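Local coordinates for protein microbial serine proteinases; subtilisin (Bacillus subtilis, PDB 2GKO) that probably hydrolyses peptide bonds in proteins as a cold-adapted, calcium-loaded serine endopeptidase of the subtilisin family, at residues A[45-50]-A[78-83]; A[26-31]-A[261-266]. All coordinates share one frame; numbering follows the deposited sequence.

Contact 1. Residues A[45-50]-A[78-83]; sequences SNNVEQ and SALANG. With CA (calcium ion), chain B.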
loop_
_atom_site.group_PDB
_atom_site.type_symbol
_atom_site.label_atom_id
_atom_site.label_comp_id
_atom_site.label_asym_id
_atom_site.label_seq_id
_atom_site.Cartn_x
_atom_site.Cartn_y
_atom_site.Cartn_z
ATOM N N SER A 45 -7.980 -2.262 -16.136
ATOM C CA SER A 45 -8.151 -3.513 -16.870
ATOM C C SER A 45 -6.884 -3.984 -17.570
ATOM O O SER A 45 -6.561 -5.171 -17.589
ATOM C CB SER A 45 -9.263 -3.335 -17.904
ATOM O OG SER A 45 -9.431 -4.537 -18.645
ATOM N N ASN A 46 -6.163 -3.048 -18.152
ATOM C CA ASN A 46 -4.983 -3.390 -18.911
ATOM C C ASN A 46 -3.814 -3.865 -18.054
ATOM O O ASN A 46 -2.852 -4.428 -18.580
ATOM C CB ASN A 46 -4.546 -2.200 -19.745
ATOM C CG ASN A 46 -4.645 -2.474 -21.236
ATOM O OD1 ASN A 46 -5.688 -2.907 -21.754
ATOM N ND2 ASN A 46 -3.565 -2.196 -21.935
ATOM N N ASN A 47 -3.869 -3.588 -16.747
ATOM C CA ASN A 47 -2.848 -4.055 -15.822
ATOM C C ASN A 47 -3.234 -5.341 -15.092
ATOM O O ASN A 47 -2.425 -5.898 -14.367
ATOM C CB ASN A 47 -2.464 -2.976 -14.816
ATOM C CG ASN A 47 -1.552 -1.935 -15.429
ATOM O OD1 ASN A 47 -0.824 -2.241 -16.373
ATOM N ND2 ASN A 47 -1.555 -0.724 -14.882
ATOM N N VAL A 48 -4.448 -5.809 -15.298
ATOM C CA VAL A 48 -4.882 -7.026 -14.599
ATOM C C VAL A 48 -4.100 -8.239 -15.124
ATOM O O VAL A 48 -4.115 -8.546 -16.320
ATOM C CB VAL A 48 -6.378 -7.275 -14.753
ATOM C CG1 VAL A 48 -6.752 -8.611 -14.160
ATOM C CG2 VAL A 48 -7.178 -6.162 -14.093
ATOM N N GLU A 49 -3.441 -8.942 -14.213
ATOM C CA GLU A 49 -2.734 -10.163 -14.553
ATOM C C GLU A 49 -3.305 -11.391 -13.845
ATOM O O GLU A 49 -3.526 -12.415 -14.488
ATOM C CB GLU A 49 -1.258 -10.007 -14.229
ATOM C CG GLU A 49 -0.408 -11.113 -14.818
ATOM C CD GLU A 49 1.040 -10.739 -14.724
ATOM O OE1 GLU A 49 1.586 -10.868 -13.648
ATOM O OE2 GLU A 49 1.630 -10.251 -15.720
ATOM N N GLN A 50 -3.515 -11.281 -12.532
ATOM C CA GLN A 50 -4.129 -12.324 -11.722
ATOM C C GLN A 50 -5.373 -11.811 -11.030
ATOM O O GLN A 50 -5.485 -10.613 -10.732
ATOM C CB GLN A 50 -3.151 -12.877 -10.679
ATOM C CG GLN A 50 -1.933 -13.537 -11.338
ATOM C CD GLN A 50 -1.158 -14.463 -10.412
ATOM O OE1 GLN A 50 -0.062 -14.944 -10.779
ATOM N NE2 GLN A 50 -1.683 -14.698 -9.229
ATOM N N SER A 78 -4.744 3.615 -6.696
ATOM C CA SER A 78 -3.687 4.482 -6.212
ATOM C C SER A 78 -2.342 3.877 -6.553
ATOM O O SER A 78 -1.375 4.587 -6.850
ATOM C CB SER A 78 -3.802 4.744 -4.700
ATOM O OG SER A 78 -5.000 5.448 -4.388
ATOM N N ALA A 79 -2.256 2.544 -6.495
ATOM C CA ALA A 79 -1.009 1.856 -6.769
ATOM C C ALA A 79 -0.628 1.873 -8.261
ATOM O O ALA A 79 0.550 2.053 -8.595
ATOM C CB ALA A 79 -1.090 0.408 -6.276
ATOM N N LEU A 80 -1.596 1.640 -9.134
ATOM C CA LEU A 80 -1.264 1.328 -10.538
ATOM C C LEU A 80 -2.292 1.657 -11.629
ATOM O O LEU A 80 -2.201 1.125 -12.736
ATOM C CB LEU A 80 -0.785 -0.143 -10.645
ATOM C CG LEU A 80 -1.679 -1.265 -10.088
ATOM C CD1 LEU A 80 -3.057 -1.330 -10.736
ATOM C CD2 LEU A 80 -0.942 -2.592 -10.285
ATOM N N ALA A 81 -3.264 2.525 -11.347
ATOM C CA ALA A 81 -4.192 2.981 -12.401
ATOM C C ALA A 81 -3.350 3.568 -13.553
ATOM O O ALA A 81 -2.303 4.151 -13.317
ATOM C CB ALA A 81 -5.158 4.010 -11.869
ATOM N N ASN A 82 -3.799 3.376 -14.780
ATOM C CA ASN A 82 -2.955 3.658 -15.946
ATOM C C ASN A 82 -3.507 4.760 -16.842
ATOM O O ASN A 82 -3.022 4.919 -17.962
ATOM C CB ASN A 82 -2.747 2.386 -16.771
ATOM C CG ASN A 82 -4.028 1.864 -17.366
ATOM O OD1 ASN A 82 -5.040 2.541 -17.371
ATOM N ND2 ASN A 82 -4.018 0.593 -17.813
ATOM N N GLY A 83 -4.508 5.481 -16.366
ATOM C CA GLY A 83 -5.140 6.561 -17.107
ATOM C C GLY A 83 -6.104 6.119 -18.189
ATOM O O GLY A 83 -6.651 6.971 -18.893
HETATM CA CA CA B . 3.689 -10.119 -13.937
HETATM O O HOH W 1 -6.696 -0.112 -18.424
HETATM O O HOH W 2 -1.383 -0.902 -18.758
HETATM O O HOH W 3 4.114 -10.978 -16.021
HETATM O O HOH W 4 4.152 -12.276 -13.206
HETATM O O HOH W 5 5.833 -9.802 -13.839
#

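Contact 2. Residues A[26-31]-A[261-266]; sequences AGINIA and KIWAQS. With CA (calcium ion), chain B.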
loop_
_atom_site.group_PDB
_atom_site.type_symbol
_atom_site.label_atom_id
_atom_site.label_comp_id
_atom_site.label_asym_id
_atom_site.label_seq_id
_atom_site.Cartn_x
_atom_site.Cartn_y
_atom_site.Cartn_z
ATOM N N ALA A 26 7.202 -1.458 -14.585
ATOM C CA ALA A 26 7.144 -2.572 -15.521
ATOM C C ALA A 26 7.762 -3.835 -14.945
ATOM O O ALA A 26 8.853 -3.816 -14.391
ATOM C CB ALA A 26 7.822 -2.206 -16.834
ATOM N N GLY A 27 7.043 -4.938 -15.081
ATOM C CA GLY A 27 7.531 -6.231 -14.648
ATOM C C GLY A 27 7.275 -6.580 -13.198
ATOM O O GLY A 27 7.391 -7.746 -12.848
ATOM N N ILE A 28 6.900 -5.596 -12.378
ATOM C CA ILE A 28 6.698 -5.839 -10.964
ATOM C C ILE A 28 5.240 -6.078 -10.716
ATOM O O ILE A 28 4.384 -5.379 -11.255
ATOM C CB ILE A 28 7.195 -4.661 -10.118
ATOM C CG1 ILE A 28 8.639 -4.289 -10.494
ATOM C CG2 ILE A 28 7.074 -5.003 -8.634
ATOM C CD1 ILE A 28 9.648 -5.389 -10.326
ATOM N N ASN A 29 4.943 -7.066 -9.870
ATOM C CA ASN A 29 3.556 -7.443 -9.573
ATOM C C ASN A 29 3.150 -6.875 -8.233
ATOM O O ASN A 29 3.872 -7.039 -7.255
ATOM C CB ASN A 29 3.428 -8.968 -9.541
ATOM C CG ASN A 29 4.025 -9.610 -10.765
ATOM O OD1 ASN A 29 3.422 -9.553 -11.847
ATOM N ND2 ASN A 29 5.245 -10.145 -10.635
ATOM N N ILE A 30 2.056 -6.122 -8.208
ATOM C CA ILE A 30 1.470 -5.644 -6.971
ATOM C C ILE A 30 0.250 -6.500 -6.668
ATOM O O ILE A 30 -0.753 -6.494 -7.391
ATOM C CB ILE A 30 1.111 -4.129 -7.034
ATOM C CG1 ILE A 30 2.351 -3.292 -7.378
ATOM C CG2 ILE A 30 0.546 -3.679 -5.695
ATOM C CD1 ILE A 30 2.076 -1.803 -7.537
ATOM N N ALA A 31 0.348 -7.255 -5.575
ATOM C CA ALA A 31 -0.717 -8.082 -5.099
ATOM C C ALA A 31 -1.542 -7.315 -4.078
ATOM O O ALA A 31 -1.110 -7.089 -2.947
ATOM C CB ALA A 31 -0.161 -9.394 -4.507
ATOM N N LYS A 261 7.720 0.921 -8.675
ATOM C CA LYS A 261 8.419 1.853 -9.554
ATOM C C LYS A 261 9.933 1.766 -9.316
ATOM O O LYS A 261 10.734 1.758 -10.281
ATOM C CB LYS A 261 7.904 3.272 -9.281
ATOM C CG LYS A 261 8.354 4.328 -10.260
ATOM C CD LYS A 261 7.631 5.645 -10.019
ATOM C CE LYS A 261 8.281 6.796 -10.799
ATOM N NZ LYS A 261 8.118 6.665 -12.263
ATOM N N ILE A 262 10.333 1.709 -8.044
ATOM C CA ILE A 262 11.733 1.555 -7.688
ATOM C C ILE A 262 12.255 0.199 -8.166
ATOM O O ILE A 262 13.297 0.109 -8.823
ATOM C CB ILE A 262 11.912 1.704 -6.153
ATOM C CG1 ILE A 262 11.647 3.146 -5.731
ATOM C CG2 ILE A 262 13.303 1.277 -5.696
ATOM C CD1 ILE A 262 11.470 3.314 -4.233
ATOM N N TRP A 263 11.508 -0.864 -7.869
ATOM C CA TRP A 263 11.955 -2.221 -8.147
ATOM C C TRP A 263 12.169 -2.451 -9.639
ATOM O O TRP A 263 13.100 -3.156 -10.022
ATOM C CB TRP A 263 10.965 -3.261 -7.585
ATOM C CG TRP A 263 11.600 -4.513 -7.065
ATOM C CD1 TRP A 263 12.862 -4.997 -7.342
ATOM C CD2 TRP A 263 11.018 -5.443 -6.144
ATOM N NE1 TRP A 263 13.090 -6.146 -6.634
ATOM C CE2 TRP A 263 11.974 -6.442 -5.883
ATOM C CE3 TRP A 263 9.787 -5.511 -5.484
ATOM C CZ2 TRP A 263 11.724 -7.505 -5.016
ATOM C CZ3 TRP A 263 9.544 -6.551 -4.627
ATOM C CH2 TRP A 263 10.496 -7.540 -4.406
ATOM N N ALA A 264 11.313 -1.853 -10.464
ATOM C CA ALA A 264 11.327 -2.056 -11.911
ATOM C C ALA A 264 12.620 -1.531 -12.519
ATOM O O ALA A 264 13.072 -2.018 -13.558
ATOM C CB ALA A 264 10.145 -1.384 -12.536
ATOM N N GLN A 265 13.232 -0.552 -11.861
ATOM C CA GLN A 265 14.513 -0.001 -12.319
ATOM C C GLN A 265 15.732 -0.783 -11.801
ATOM O O GLN A 265 16.854 -0.599 -12.303
ATOM C CB GLN A 265 14.595 1.466 -11.922
ATOM C CG GLN A 265 13.560 2.346 -12.613
ATOM C CD GLN A 265 13.397 2.007 -14.095
ATOM O OE1 GLN A 265 14.363 2.106 -14.858
ATOM N NE2 GLN A 265 12.194 1.582 -14.497
ATOM N N SER A 266 15.518 -1.647 -10.810
ATOM C CA SER A 266 16.526 -2.595 -10.331
ATOM C C SER A 266 15.936 -3.983 -10.142
ATOM O O SER A 266 15.871 -4.477 -9.010
ATOM C CB SER A 266 17.112 -2.120 -9.007
ATOM O OG SER A 266 17.539 -0.784 -9.099
HETATM CA CA CA B . 3.689 -10.119 -13.937
HETATM O O HOH W 6 11.678 -3.408 -15.479
HETATM O O HOH W 5 5.833 -9.802 -13.839
HETATM O O HOH W 3 4.114 -10.978 -16.021
HETATM O O HOH W 4 4.152 -12.276 -13.206
#

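Contact 1. Residues A[45-50]-A[78-83]
Asn47 slides alongside Asn82, the two side chains running in opposite directions, and its ND2 reaches past the CB of Asn82 to the main chain behind it. There ND2 of Asn47 gives Leu80 O a hydrogen bond of 2.9 Å. The acceptor lies almost in the plane of the Asn47 amide (8° out) and receives the donor nearly along its C=O axis, although the bend at the hydrogen, 131°, shows that the bond is not straight. The same nitrogen also bonds to Pro94 O, so an amide donor with two hydrogens suits the site: one group ties down two backbone carbonyls. With CG beside the backbone N (chi1 -77°), the amide is directed at the backbone at Leu80.

The setting is the subtilase alpha/beta fold: the last part of helix 71-80 and the residues after it face the lead into strand 48-53, which pairs in parallel with strand 97-102. Two residues beyond Asn47, Glu49 turns to a calcium ion with its chain extended, OE1 at 2.2 Å and the longer OE2 at 2.7 Å; Asn29 and Asp97 complete the protein ligands.

Asn82 is turned 62° in amide plane from Asn47 and puts ND2 3.4 Å from the CB of Asn46. That nitrogen supplies two waters: one also accepts from Asn46 N, the other donates to Asn47 OD1 at 2.8 Å. On the other side of the amide, OD1 takes a hydrogen bond from Gly84 N, which fixes the rotation of the group and leaves ND2 directed at the waters.

Contact 2. Residues A[26-31]-A[261-266]
Ile28 lays its longer branch against helix 248-265. Its CG1 packs on Ala264, 3.6 Å from Ala264 N and 3.9 Å from Ala264 CB, and reaches Trp263 CB as well, while CD1 goes on to the ring, 3.7 Å from Trp263 CB and 3.9 Å from the ring carbon CG. The side chains of Ile28 and Trp263 cross at about a right angle, and CD1 meets the indole obliquely. CG1 lies beside the backbone N (chi1 -52°) and CD1 folds back from it (chi2 -59°), which carries the methyl to the root of the tryptophan; CG2, on the other branch, comes only to 4.2 Å from Trp263 CE3. A beta-branched residue suits the place because its two arms can follow the indole at two points.

In the subtilisin fold this is where the residues leading into the central parallel strand 29-34 meet the last turn of the long helix that begins beside the active-site serine. Trp263 also packs on Val134 of the neighbouring strand and on Val274 of helix 271-283. Its chi1 of -145°, off the usual staggered positions, sets the indole with Ser266 O in the ring plane at its edge, and NE1 is held by Ala269 O. Were Ile28 an alanine, CG1 and CD1 would be gone, and a gap would probably open between Trp263 CB and the backbone at Ala264.

Further out, the small Ala264 lets the chain come near: its CB lies 3.3 Å from Ala26 O. One water joins the two backbones, donating to both Ala26 O and Ala264 O. Next to Ile28, Asn29 turns away from the helix and binds calcium through OD1.

Overall arrangement
Contacts 1 and 2 meet at one calcium ion: Glu49 OE1 from contact 1 and Asn29 OD1 from contact 2 both bind it and stand 2.9 Å apart, and the shell is completed by the second oxygen of Glu49, Asp97 and three waters common to both contacts. The centres of the contacts are about 13 Å apart. Apolar packing links them as well, since Leu80 CD2 lies 4.1 Å from Ile30 CB and Ala79 CB a similar distance from Ile30 CD1. Strands 29-34 and 48-53 belong to one sheet, each paired with strand 97-102. The helices lead to the inhibitor pocket: helix 71-80 starts at His71, and helix 248-265 begins with Thr248, Ser249 and Met250, all lining the phenylmethanesulfonic acid site.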